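Local coordinates for protein aminoacyl-tRNA synthetase (Cryptosporidium parvum, PDB 5F9Z) that probably attaches proline to its cognate tRNA in an ATP-dependent reaction, as a prolyl-tRNA synthetase, and is held here with halofuginone and an ATP analogue, at residues A441-C444 against C449-E452; R380-K385 against Q405-F410; D28-V33 against P160-R165; N193-I198 against Q239-H244. All blocks are in the same frame, centred on the assembly; numbering follows the deposited sequence.

Interaction 1: residues A441-C444 against C449-E452; sequences APWC and CEEE. With ZN (zinc ion), chain F.
With chi1 of -169°, C449 directs SG across to the zinc ion, while C444, at chi1 73°, brings its own sulfur to the same metal from just past the end of the strand. The evidence for coordination is direct: C444 SG and C449 SG each lie 2.3 Å from the zinc, and C494 and C497 complete a four-cysteine site. The two ligands also pack against each other, C444 SG standing 3.6 Å from C449 CB. W443 adds a second-shell contact. Its NE1 reaches C449 SG at 3.4 Å in a weak hydrogen bond, with an N-H...S angle of 148°, and the sulfur sits at the indole edge, near the ring plane. Such a donor would be expected to draw off some of the thiolate's negative charge. Farther round the same ring, W443 CZ2 touches E450 CB at 3.4 Å and CH2 approaches E450 OE1 at 3.2 Å, the carboxylate plane standing nearly perpendicular to the indole. That carboxylate is itself hydrogen-bonded to S476 and S213. The contact thus joins the end of strand 438-443 to the first turn of helix 447-458, with F507 of strand 503-508 meeting the W443 ring edge-to-face.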
# COMPACT_ATOMS: atom_id res chain seq x y z
N ALA A 441 -8.25 -17.60 14.73
CA ALA A 441 -8.89 -18.31 15.83
C ALA A 441 -10.39 -18.42 15.61
O ALA A 441 -10.99 -17.57 14.94
CB ALA A 441 -8.62 -17.59 17.16
N PRO A 442 -11.02 -19.46 16.15
CA PRO A 442 -12.48 -19.54 16.13
C PRO A 442 -13.07 -18.44 16.99
O PRO A 442 -12.77 -18.34 18.18
CB PRO A 442 -12.78 -20.93 16.71
CG PRO A 442 -11.48 -21.68 16.65
CD PRO A 442 -10.41 -20.65 16.78
N TRP A 443 -13.92 -17.61 16.40
CA TRP A 443 -14.42 -16.42 17.07
C TRP A 443 -15.93 -16.31 16.91
O TRP A 443 -16.50 -16.71 15.88
CB TRP A 443 -13.76 -15.15 16.52
CG TRP A 443 -13.99 -13.95 17.38
CD1 TRP A 443 -14.13 -13.93 18.73
CD2 TRP A 443 -14.14 -12.60 16.93
NE1 TRP A 443 -14.34 -12.64 19.17
CE2 TRP A 443 -14.35 -11.81 18.08
CE3 TRP A 443 -14.10 -11.98 15.68
CZ2 TRP A 443 -14.53 -10.43 18.01
CZ3 TRP A 443 -14.28 -10.61 15.62
CH2 TRP A 443 -14.49 -9.85 16.77
N CYS A 444 -16.58 -15.77 17.94
CA CYS A 444 -18.02 -15.53 17.91
C CYS A 444 -18.39 -14.20 17.28
O CYS A 444 -19.57 -13.99 16.95
CB CYS A 444 -18.59 -15.58 19.33
SG CYS A 444 -18.17 -14.15 20.35
N CYS A 449 -17.24 -9.54 23.06
CA CYS A 449 -16.10 -10.45 23.12
C CYS A 449 -14.81 -9.74 22.72
O CYS A 449 -13.79 -9.87 23.40
CB CYS A 449 -16.35 -11.67 22.24
SG CYS A 449 -15.15 -13.00 22.46
N GLU A 450 -14.85 -8.97 21.63
CA GLU A 450 -13.66 -8.25 21.20
C GLU A 450 -13.25 -7.18 22.20
O GLU A 450 -12.05 -6.93 22.38
CB GLU A 450 -13.88 -7.63 19.82
CG GLU A 450 -12.62 -7.04 19.21
CD GLU A 450 -12.79 -6.64 17.76
OE1 GLU A 450 -13.94 -6.69 17.27
OE2 GLU A 450 -11.78 -6.27 17.12
N GLU A 451 -14.22 -6.54 22.85
CA GLU A 451 -13.90 -5.55 23.87
C GLU A 451 -13.09 -6.18 25.00
O GLU A 451 -12.14 -5.57 25.51
CB GLU A 451 -15.17 -4.91 24.41
N GLU A 452 -13.45 -7.40 25.40
CA GLU A 452 -12.69 -8.09 26.43
C GLU A 452 -11.41 -8.71 25.89
O GLU A 452 -10.42 -8.80 26.62
CB GLU A 452 -13.56 -9.18 27.08
CG GLU A 452 -14.83 -8.66 27.74
CD GLU A 452 -14.57 -7.88 29.02
OE1 GLU A 452 -13.41 -7.85 29.48
OE2 GLU A 452 -15.53 -7.30 29.56
ZN ZN F . -16.43 -14.81 21.73

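Interaction 2: residues R380-K385 against Q405-F410; sequences RDNMEK and QNRLLF
D381 and R407 form the tight part of this contact, a two-point salt bridge in which the arginine presents NE and one NH side-on to the carboxylate. R407 NE donates to D381 OD2 at 2.6 Å, almost straight at 172°, within the guanidinium plane and onto the syn lone pair. The second bond, R407 NH2 to D381 OD1 at 2.9 Å, is more bent at 148°, because OD1 lies tilted 20° out of the guanidinium plane. A bend at chi3 turns the guanidinium edge toward the aspartate, and L408 CD2 packs at 3.9 Å from D381 OD2. Looser contacts lie toward the partly exposed side. There N382 ND2 rests over the centre of one guanidinium face, 3.6 Å from R407 NE, with its amide nearly parallel to that plane. An Asx turn holds this amide, E384 N donating to N382 OD1 at 3.1 Å, and N382 ND2 in turn donates to E384 OE1. E384 OE1 is 4.6 Å from R407 NH1 and well out of its plane, too far for more than electrostatic attraction. Paired bonds restrict rotation of the guanidinium, and loop 380-385 of the anticodon-binding domain is tied to helix 393-417 chiefly by directional ionic chemistry, with little apolar contact.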
# COMPACT_ATOMS: atom_id res chain seq x y z
N ARG A 380 18.87 -7.99 -8.67
CA ARG A 380 19.00 -7.21 -7.44
C ARG A 380 18.72 -8.05 -6.20
O ARG A 380 19.50 -8.03 -5.24
CB ARG A 380 18.06 -6.01 -7.49
CG ARG A 380 17.86 -5.30 -6.16
CD ARG A 380 19.14 -4.70 -5.63
NE ARG A 380 18.92 -4.01 -4.35
CZ ARG A 380 18.92 -4.62 -3.17
NH1 ARG A 380 19.13 -5.93 -3.09
NH2 ARG A 380 18.71 -3.91 -2.07
N ASP A 381 17.62 -8.80 -6.20
CA ASP A 381 17.14 -9.39 -4.96
C ASP A 381 17.85 -10.69 -4.58
O ASP A 381 17.82 -11.06 -3.40
CB ASP A 381 15.63 -9.64 -5.04
CG ASP A 381 15.26 -10.64 -6.12
OD1 ASP A 381 15.91 -10.64 -7.18
OD2 ASP A 381 14.30 -11.42 -5.90
N ASN A 382 18.47 -11.39 -5.52
CA ASN A 382 19.09 -12.68 -5.21
C ASN A 382 20.52 -12.81 -5.74
O ASN A 382 21.09 -13.91 -5.67
CB ASN A 382 18.24 -13.83 -5.75
CG ASN A 382 18.00 -13.74 -7.25
OD1 ASN A 382 18.55 -12.87 -7.92
ND2 ASN A 382 17.19 -14.65 -7.77
N MET A 383 21.11 -11.73 -6.27
CA MET A 383 22.47 -11.74 -6.80
C MET A 383 22.66 -12.79 -7.90
O MET A 383 23.77 -13.28 -8.12
CB MET A 383 23.51 -11.96 -5.68
CG MET A 383 23.63 -10.79 -4.73
SD MET A 383 23.90 -9.23 -5.60
CE MET A 383 25.47 -9.54 -6.39
N GLU A 384 21.58 -13.13 -8.59
CA GLU A 384 21.67 -14.06 -9.71
C GLU A 384 22.40 -13.39 -10.86
O GLU A 384 22.13 -12.24 -11.21
CB GLU A 384 20.27 -14.50 -10.13
CG GLU A 384 20.23 -15.63 -11.14
CD GLU A 384 18.81 -16.08 -11.44
OE1 GLU A 384 17.87 -15.48 -10.87
OE2 GLU A 384 18.64 -17.03 -12.23
N LYS A 385 23.35 -14.12 -11.46
CA LYS A 385 24.19 -13.58 -12.52
C LYS A 385 24.07 -14.43 -13.77
O LYS A 385 23.92 -15.66 -13.69
CB LYS A 385 25.66 -13.52 -12.07
CG LYS A 385 25.90 -12.61 -10.88
CD LYS A 385 27.37 -12.57 -10.50
CE LYS A 385 27.60 -11.67 -9.30
NZ LYS A 385 26.80 -12.11 -8.12
N GLN A 405 9.05 -10.19 -10.60
CA GLN A 405 7.79 -9.84 -9.97
C GLN A 405 7.17 -11.05 -9.27
O GLN A 405 6.71 -10.95 -8.13
CB GLN A 405 6.83 -9.27 -11.01
CG GLN A 405 5.50 -8.79 -10.46
CD GLN A 405 5.56 -7.36 -9.96
OE1 GLN A 405 6.49 -6.62 -10.27
NE2 GLN A 405 4.56 -6.96 -9.18
N ASN A 406 7.14 -12.19 -9.95
CA ASN A 406 6.54 -13.39 -9.36
C ASN A 406 7.33 -13.86 -8.15
O ASN A 406 6.74 -14.33 -7.16
CB ASN A 406 6.45 -14.50 -10.42
CG ASN A 406 6.03 -15.83 -9.83
OD1 ASN A 406 4.85 -16.07 -9.58
ND2 ASN A 406 7.00 -16.71 -9.60
N ARG A 407 8.66 -13.75 -8.19
CA ARG A 407 9.49 -14.22 -7.09
C ARG A 407 9.27 -13.37 -5.83
O ARG A 407 9.24 -13.91 -4.72
CB ARG A 407 10.96 -14.21 -7.49
CG ARG A 407 11.91 -14.61 -6.38
CD ARG A 407 13.35 -14.71 -6.87
NE ARG A 407 13.83 -13.45 -7.46
CZ ARG A 407 13.95 -13.24 -8.76
NH1 ARG A 407 13.64 -14.19 -9.63
NH2 ARG A 407 14.40 -12.06 -9.20
N LEU A 408 9.12 -12.06 -6.00
CA LEU A 408 8.87 -11.19 -4.84
C LEU A 408 7.54 -11.54 -4.18
O LEU A 408 7.46 -11.65 -2.95
CB LEU A 408 8.88 -9.72 -5.27
CG LEU A 408 10.23 -9.09 -5.63
CD1 LEU A 408 10.05 -7.60 -5.86
CD2 LEU A 408 11.25 -9.35 -4.53
N LEU A 409 6.49 -11.71 -4.98
CA LEU A 409 5.18 -12.02 -4.41
C LEU A 409 5.17 -13.40 -3.77
O LEU A 409 4.57 -13.60 -2.71
CB LEU A 409 4.10 -11.92 -5.49
CG LEU A 409 2.68 -12.26 -5.05
CD1 LEU A 409 2.25 -11.37 -3.89
CD2 LEU A 409 1.71 -12.13 -6.21
N PHE A 410 5.83 -14.38 -4.41
CA PHE A 410 5.85 -15.73 -3.86
C PHE A 410 6.62 -15.79 -2.55
O PHE A 410 6.16 -16.42 -1.58
CB PHE A 410 6.45 -16.70 -4.88
CG PHE A 410 6.35 -18.15 -4.49
CD1 PHE A 410 7.35 -18.76 -3.76
CD2 PHE A 410 5.24 -18.89 -4.84
CE1 PHE A 410 7.25 -20.08 -3.39
CE2 PHE A 410 5.13 -20.22 -4.48
CZ PHE A 410 6.14 -20.82 -3.75

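Interaction 3: residues D28-V33 against P160-R165; sequences DWYSQV and PTPFIR. With ANP (phosphoaminophosphonic acid-adenylate ester), chain D.
Y30 meets the loop end-on: its hydroxyl donates to the backbone carbonyl P162 O at 2.8 Å. The donor stands above the carbonyl plane, 52° out of it, while I164 N reaches P162 O from the opposite face, closing a classic gamma turn centred on F163; two donors thus grip this buried oxygen. The same hydroxyl lies at the edge of the F163 ring, with Y30 OH 3.2 Å from F163 CD2. Apolar contacts support the phenol ring, Y30 CE2 lying 3.9 Å from both P162 CB and T161 CG2. Y30 at chi1 -174° swings its ring away from its own backbone N, which carries the hydroxyl to P162 O. Outward, M285 of helix 278-287 touches Y30, and I280 and I284 of that helix pack against F163. Within the loop, T161 and R165 exchange backbone hydrogen bonds in both directions; I164 and R165 face T161 as a classic beta bulge. Beyond it, R165 turns its guanidinium edge to the gamma-phosphate: R165 NH2 donates to ANP O2G at 2.6 Å and NH1 to O3G at 3.2 Å, both nearly straight, while E156 forms a salt bridge with NH1. Helix 26-36 therefore abuts the loop between antiparallel strands 144-153 and 168-178, which gives F163, I164 and R165 to the nucleotide pocket, consistent with the motif 2 loop of class II synthetases.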
# COMPACT_ATOMS: atom_id res chain seq x y z
N ASP A 28 15.60 1.87 12.36
CA ASP A 28 16.76 2.50 11.74
C ASP A 28 16.97 1.99 10.32
O ASP A 28 17.39 2.75 9.44
CB ASP A 28 18.01 2.26 12.59
CG ASP A 28 19.21 3.04 12.11
OD1 ASP A 28 19.02 4.06 11.42
OD2 ASP A 28 20.35 2.64 12.43
N TRP A 29 16.68 0.71 10.08
CA TRP A 29 16.77 0.18 8.72
C TRP A 29 15.78 0.88 7.79
O TRP A 29 16.13 1.24 6.66
CB TRP A 29 16.51 -1.33 8.73
CG TRP A 29 16.39 -1.92 7.35
CD1 TRP A 29 17.40 -2.44 6.59
CD2 TRP A 29 15.19 -2.07 6.57
NE1 TRP A 29 16.91 -2.89 5.39
CE2 TRP A 29 15.56 -2.67 5.36
CE3 TRP A 29 13.85 -1.74 6.79
CZ2 TRP A 29 14.63 -2.96 4.36
CZ3 TRP A 29 12.93 -2.02 5.80
CH2 TRP A 29 13.32 -2.62 4.60
N TYR A 30 14.55 1.08 8.25
CA TYR A 30 13.53 1.71 7.41
C TYR A 30 13.91 3.15 7.08
O TYR A 30 13.71 3.60 5.95
CB TYR A 30 12.17 1.64 8.11
CG TYR A 30 11.02 2.14 7.27
CD1 TYR A 30 10.70 1.55 6.06
CD2 TYR A 30 10.22 3.20 7.71
CE1 TYR A 30 9.64 2.00 5.30
CE2 TYR A 30 9.16 3.65 6.96
CZ TYR A 30 8.87 3.05 5.75
OH TYR A 30 7.81 3.50 5.00
N SER A 31 14.46 3.87 8.05
CA SER A 31 14.85 5.26 7.82
C SER A 31 15.99 5.35 6.81
O SER A 31 15.95 6.17 5.88
CB SER A 31 15.24 5.93 9.14
OG SER A 31 15.65 7.27 8.92
N GLN A 32 17.02 4.51 6.97
CA GLN A 32 18.15 4.55 6.05
C GLN A 32 17.74 4.14 4.64
O GLN A 32 18.25 4.68 3.66
CB GLN A 32 19.27 3.64 6.55
CG GLN A 32 19.91 4.08 7.86
CD GLN A 32 21.12 3.24 8.22
OE1 GLN A 32 21.90 2.84 7.35
NE2 GLN A 32 21.29 2.96 9.51
N VAL A 33 16.80 3.20 4.53
CA VAL A 33 16.41 2.71 3.21
C VAL A 33 15.65 3.78 2.43
O VAL A 33 15.90 3.99 1.24
CB VAL A 33 15.58 1.41 3.35
CG1 VAL A 33 14.81 1.13 2.08
CG2 VAL A 33 16.50 0.24 3.68
N PRO A 160 4.19 9.15 14.07
CA PRO A 160 4.13 9.07 12.60
C PRO A 160 5.19 8.14 12.05
O PRO A 160 6.32 8.07 12.56
CB PRO A 160 4.36 10.51 12.16
CG PRO A 160 5.17 11.11 13.25
CD PRO A 160 4.69 10.46 14.52
N THR A 161 4.82 7.41 11.00
CA THR A 161 5.74 6.56 10.26
C THR A 161 5.67 6.98 8.80
O THR A 161 4.56 7.18 8.27
CB THR A 161 5.38 5.07 10.42
OG1 THR A 161 5.36 4.73 11.81
CG2 THR A 161 6.39 4.19 9.70
N PRO A 162 6.81 7.14 8.12
CA PRO A 162 6.78 7.50 6.70
C PRO A 162 5.91 6.54 5.90
O PRO A 162 5.96 5.32 6.08
CB PRO A 162 8.25 7.42 6.29
CG PRO A 162 8.99 7.73 7.54
CD PRO A 162 8.18 7.13 8.66
N PHE A 163 5.07 7.11 5.03
CA PHE A 163 4.08 6.39 4.23
C PHE A 163 2.99 5.77 5.10
O PHE A 163 1.80 6.05 4.89
CB PHE A 163 4.74 5.31 3.38
CG PHE A 163 5.78 5.82 2.43
CD1 PHE A 163 5.41 6.54 1.30
CD2 PHE A 163 7.12 5.58 2.65
CE1 PHE A 163 6.37 7.02 0.43
CE2 PHE A 163 8.08 6.05 1.78
CZ PHE A 163 7.71 6.77 0.66
N ILE A 164 3.38 4.95 6.08
CA ILE A 164 2.41 4.16 6.83
C ILE A 164 1.39 5.06 7.53
O ILE A 164 0.17 4.86 7.41
CB ILE A 164 3.13 3.25 7.84
CG1 ILE A 164 4.16 2.37 7.13
CG2 ILE A 164 2.12 2.39 8.59
CD1 ILE A 164 3.56 1.44 6.10
N ARG A 165 1.87 6.06 8.26
CA ARG A 165 0.99 6.99 8.98
C ARG A 165 1.64 8.37 8.96
O ARG A 165 2.56 8.64 9.72
CB ARG A 165 0.74 6.52 10.41
CG ARG A 165 -0.20 7.41 11.19
CD ARG A 165 -0.58 6.79 12.53
NE ARG A 165 -1.18 5.47 12.37
CZ ARG A 165 -2.46 5.26 12.07
NH1 ARG A 165 -3.28 6.29 11.90
NH2 ARG A 165 -2.91 4.02 11.94
PG ANP D . -6.67 4.21 11.40
O1G ANP D . -7.32 3.95 12.72
O2G ANP D . -5.32 3.42 11.31
O3G ANP D . -6.37 5.76 11.26
PB ANP D . -8.56 4.95 9.44
O1B ANP D . -10.09 4.73 9.66
O2B ANP D . -8.16 6.26 10.04
N3B ANP D . -7.70 3.70 10.15
PA ANP D . -9.27 5.47 6.84
O1A ANP D . -9.81 6.79 7.21
O2A ANP D . -10.33 4.37 6.68
O3A ANP D . -8.23 4.95 7.92
O5' ANP D . -8.43 5.64 5.51
C5' ANP D . -8.41 4.63 4.48
C4' ANP D . -7.08 3.92 4.51
O4' ANP D . -6.03 4.91 4.50
C3' ANP D . -6.81 3.07 5.74
O3' ANP D . -7.32 1.76 5.56
C2' ANP D . -5.28 3.07 5.82
O2' ANP D . -4.71 2.01 5.05
C1' ANP D . -4.90 4.43 5.22
N9 ANP D . -4.54 5.45 6.21
C8 ANP D . -5.25 5.83 7.31
N7 ANP D . -4.69 6.77 8.02
C5 ANP D . -3.51 7.04 7.33
C6 ANP D . -2.46 7.95 7.56
N6 ANP D . -2.42 8.79 8.59
N1 ANP D . -1.44 7.96 6.68
C2 ANP D . -1.47 7.12 5.64
N3 ANP D . -2.41 6.22 5.32
C4 ANP D . -3.41 6.23 6.21

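Interaction 4: residues N193-I198 against Q239-H244; sequences NEYASI and QAATSH. With ANP (phosphoaminophosphonic acid-adenylate ester), chain D; HFG (7-bromo-6-chloro-3-{3-[(2R,3S)-3-hydroxypiperidin-2-yl]-2-oxopropyl}quinazolin-4(3H)-one), chain E.
A CH-pi contact joins Y195 to A241, packing helix 181-202 against strand 236-247 in the class II synthetase catalytic fold, an antiparallel sheet flanked by helices. Among the apolar contacts, A241 CB lies over one face of the Y195 ring, 3.8 Å from its centroid and offset toward the rim. The nearest ring carbon, Y195 CD2, is 3.5 Å from A241 CB. The tyrosine's chi1 of -79° carries the ring toward the strand, and chi2 of -25° turns a face to A241 CB. F66 of helix 53-71 also meets the Y195 ring.

No hydrogen bond crosses between the two segments. Instead the ring edge closely approaches a backbone carbonyl, Y195 CE2 standing 3.3 Å from T242 O near the ring plane, at most a C-H...O contact. The phenol oxygen bonds to Q172, which fixes the far end of the ring.

Ligand contacts occupy the strand itself. ANP O2' donates to Q239 O at 2.5 Å, placing the ribose beside the strand, and R278 also bonds to that carbonyl. T242 CG2 lies 3.6 Å from ANP C5' and 3.1 Å from HFG O7', a methyl that borders both bound molecules. The strand then reaches halofuginone at H244, whose ND1 bonds to T224 and whose NE2 donates in the ring plane to HFG O7' at 2.6 Å, 166° at the hydrogen.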
# COMPACT_ATOMS: atom_id res chain seq x y z
N ASN A 193 -11.39 -6.08 -4.55
CA ASN A 193 -10.56 -6.94 -5.38
C ASN A 193 -9.52 -6.12 -6.15
O ASN A 193 -8.40 -6.59 -6.36
CB ASN A 193 -11.44 -7.74 -6.35
CG ASN A 193 -12.27 -8.79 -5.64
OD1 ASN A 193 -11.84 -9.36 -4.64
ND2 ASN A 193 -13.46 -9.05 -6.16
N GLU A 194 -9.88 -4.91 -6.57
CA GLU A 194 -8.91 -4.05 -7.24
C GLU A 194 -7.84 -3.57 -6.27
O GLU A 194 -6.66 -3.45 -6.63
CB GLU A 194 -9.61 -2.87 -7.91
CG GLU A 194 -10.65 -3.25 -8.95
CD GLU A 194 -10.05 -3.77 -10.25
OE1 GLU A 194 -8.82 -3.97 -10.32
OE2 GLU A 194 -10.82 -3.98 -11.21
N TYR A 195 -8.23 -3.27 -5.03
CA TYR A 195 -7.25 -2.94 -4.00
C TYR A 195 -6.30 -4.10 -3.76
O TYR A 195 -5.08 -3.92 -3.69
CB TYR A 195 -7.96 -2.55 -2.70
CG TYR A 195 -8.51 -1.14 -2.68
CD1 TYR A 195 -7.95 -0.15 -3.49
CD2 TYR A 195 -9.57 -0.79 -1.86
CE1 TYR A 195 -8.44 1.14 -3.47
CE2 TYR A 195 -10.06 0.50 -1.84
CZ TYR A 195 -9.50 1.46 -2.65
OH TYR A 195 -9.99 2.75 -2.63
N ALA A 196 -6.85 -5.32 -3.63
CA ALA A 196 -6.00 -6.49 -3.48
C ALA A 196 -5.12 -6.70 -4.71
O ALA A 196 -3.99 -7.19 -4.59
CB ALA A 196 -6.86 -7.73 -3.22
N SER A 197 -5.62 -6.34 -5.89
CA SER A 197 -4.81 -6.45 -7.10
C SER A 197 -3.67 -5.44 -7.09
O SER A 197 -2.55 -5.75 -7.54
CB SER A 197 -5.68 -6.27 -8.34
OG SER A 197 -4.90 -6.27 -9.52
N ILE A 198 -3.92 -4.23 -6.60
CA ILE A 198 -2.88 -3.21 -6.54
C ILE A 198 -1.71 -3.69 -5.68
O ILE A 198 -0.54 -3.54 -6.05
CB ILE A 198 -3.45 -1.88 -6.02
CG1 ILE A 198 -4.34 -1.23 -7.08
CG2 ILE A 198 -2.34 -0.93 -5.60
CD1 ILE A 198 -3.60 -0.83 -8.34
N GLN A 239 -3.55 -2.13 7.90
CA GLN A 239 -4.69 -2.13 6.99
C GLN A 239 -4.26 -1.52 5.66
O GLN A 239 -3.93 -0.33 5.58
CB GLN A 239 -5.86 -1.37 7.59
CG GLN A 239 -7.13 -1.43 6.75
CD GLN A 239 -8.36 -1.00 7.52
OE1 GLN A 239 -8.31 -0.80 8.73
NE2 GLN A 239 -9.48 -0.87 6.82
N ALA A 240 -4.27 -2.34 4.61
CA ALA A 240 -3.73 -1.92 3.32
C ALA A 240 -4.68 -0.97 2.59
O ALA A 240 -4.24 -0.01 1.95
CB ALA A 240 -3.43 -3.14 2.46
N ALA A 241 -5.98 -1.24 2.68
CA ALA A 241 -7.00 -0.39 2.07
C ALA A 241 -8.34 -0.73 2.72
O ALA A 241 -8.41 -1.60 3.59
CB ALA A 241 -7.05 -0.56 0.55
N THR A 242 -9.39 -0.05 2.29
CA THR A 242 -10.70 -0.26 2.88
C THR A 242 -11.79 0.06 1.87
O THR A 242 -11.62 0.92 1.00
CB THR A 242 -10.89 0.58 4.15
OG1 THR A 242 -12.18 0.30 4.72
CG2 THR A 242 -10.79 2.05 3.83
N SER A 243 -12.91 -0.64 1.99
CA SER A 243 -14.07 -0.45 1.12
C SER A 243 -15.32 -0.64 1.96
O SER A 243 -15.53 -1.71 2.52
CB SER A 243 -14.04 -1.44 -0.05
OG SER A 243 -15.10 -1.18 -0.96
N HIS A 244 -16.14 0.40 2.04
CA HIS A 244 -17.28 0.43 2.95
C HIS A 244 -18.59 0.27 2.19
O HIS A 244 -18.78 0.85 1.12
CB HIS A 244 -17.33 1.75 3.73
CG HIS A 244 -16.02 2.14 4.35
ND1 HIS A 244 -15.53 1.55 5.50
CD2 HIS A 244 -15.10 3.06 3.99
CE1 HIS A 244 -14.37 2.09 5.81
NE2 HIS A 244 -14.09 3.01 4.91
PG ANP D . -6.67 4.21 11.40
O1G ANP D . -7.32 3.95 12.72
O2G ANP D . -5.32 3.42 11.31
O3G ANP D . -6.37 5.76 11.26
PB ANP D . -8.56 4.95 9.44
O1B ANP D . -10.09 4.73 9.66
O2B ANP D . -8.16 6.26 10.04
N3B ANP D . -7.70 3.70 10.15
PA ANP D . -9.27 5.47 6.84
O1A ANP D . -9.81 6.79 7.21
O2A ANP D . -10.33 4.37 6.68
O3A ANP D . -8.23 4.95 7.92
O5' ANP D . -8.43 5.64 5.51
C5' ANP D . -8.41 4.63 4.48
C4' ANP D . -7.08 3.92 4.51
O4' ANP D . -6.03 4.91 4.50
C3' ANP D . -6.81 3.07 5.74
O3' ANP D . -7.32 1.76 5.56
C2' ANP D . -5.28 3.07 5.82
O2' ANP D . -4.71 2.01 5.05
C1' ANP D . -4.90 4.43 5.22
N9 ANP D . -4.54 5.45 6.21
C8 ANP D . -5.25 5.83 7.31
N7 ANP D . -4.69 6.77 8.02
C5 ANP D . -3.51 7.04 7.33
C6 ANP D . -2.46 7.95 7.56
N6 ANP D . -2.42 8.79 8.59
N1 ANP D . -1.44 7.96 6.68
C2 ANP D . -1.47 7.12 5.64
N3 ANP D . -2.41 6.22 5.32
C4 ANP D . -3.41 6.23 6.21
O4' HFG E . -12.55 8.37 6.10
C21 HFG E . -13.14 7.46 6.60
C3' HFG E . -14.02 6.53 5.73
C2' HFG E . -13.71 6.63 4.23
N1' HFG E . -13.87 7.94 3.78
C6' HFG E . -13.17 8.16 2.55
C5' HFG E . -12.82 6.85 1.83
C4' HFG E . -11.98 6.00 2.63
C39 HFG E . -12.27 6.12 4.00
O7' HFG E . -12.13 4.77 4.68
C1' HFG E . -13.01 7.17 8.21
N3 HFG E . -12.43 8.40 8.90
C4 HFG E . -13.19 9.55 9.00
O11 HFG E . -14.33 9.59 8.54
C10 HFG E . -12.68 10.65 9.63
C5 HFG E . -13.44 11.87 9.75
C2 HFG E . -11.22 8.36 9.40
N1 HFG E . -10.67 9.42 10.02
C9 HFG E . -11.40 10.57 10.14
C8 HFG E . -10.83 11.68 10.78
C7 HFG E . -11.59 12.88 10.90
BR1 HFG E . -10.79 14.42 11.80
C6 HFG E . -12.89 12.96 10.38
CL1 HFG E . -13.82 14.45 10.54

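Overall arrangement
Interactions 1, 3 and 4 are buried, whereas interaction 2 is only partly so. In chemistry, interaction 2 rests on a charged pair, the others on a metal site, a tyrosine-to-carbonyl bond and a CH-pi contact. Interactions 3 and 4 serve one site, both touching ANP, R165 of 160-165 at the gamma-phosphate and Q239 of 239-244 at the ribose, although their centres lie about 22 Å apart. Interaction 1, in the C-terminal part of the protein, is about 24 Å from interaction 4 between centres. The loop 380-385 of interaction 2 lies in the anticodon-binding domain, and that contact is about 39 Å from interaction 1 between centres. No two contacts touch.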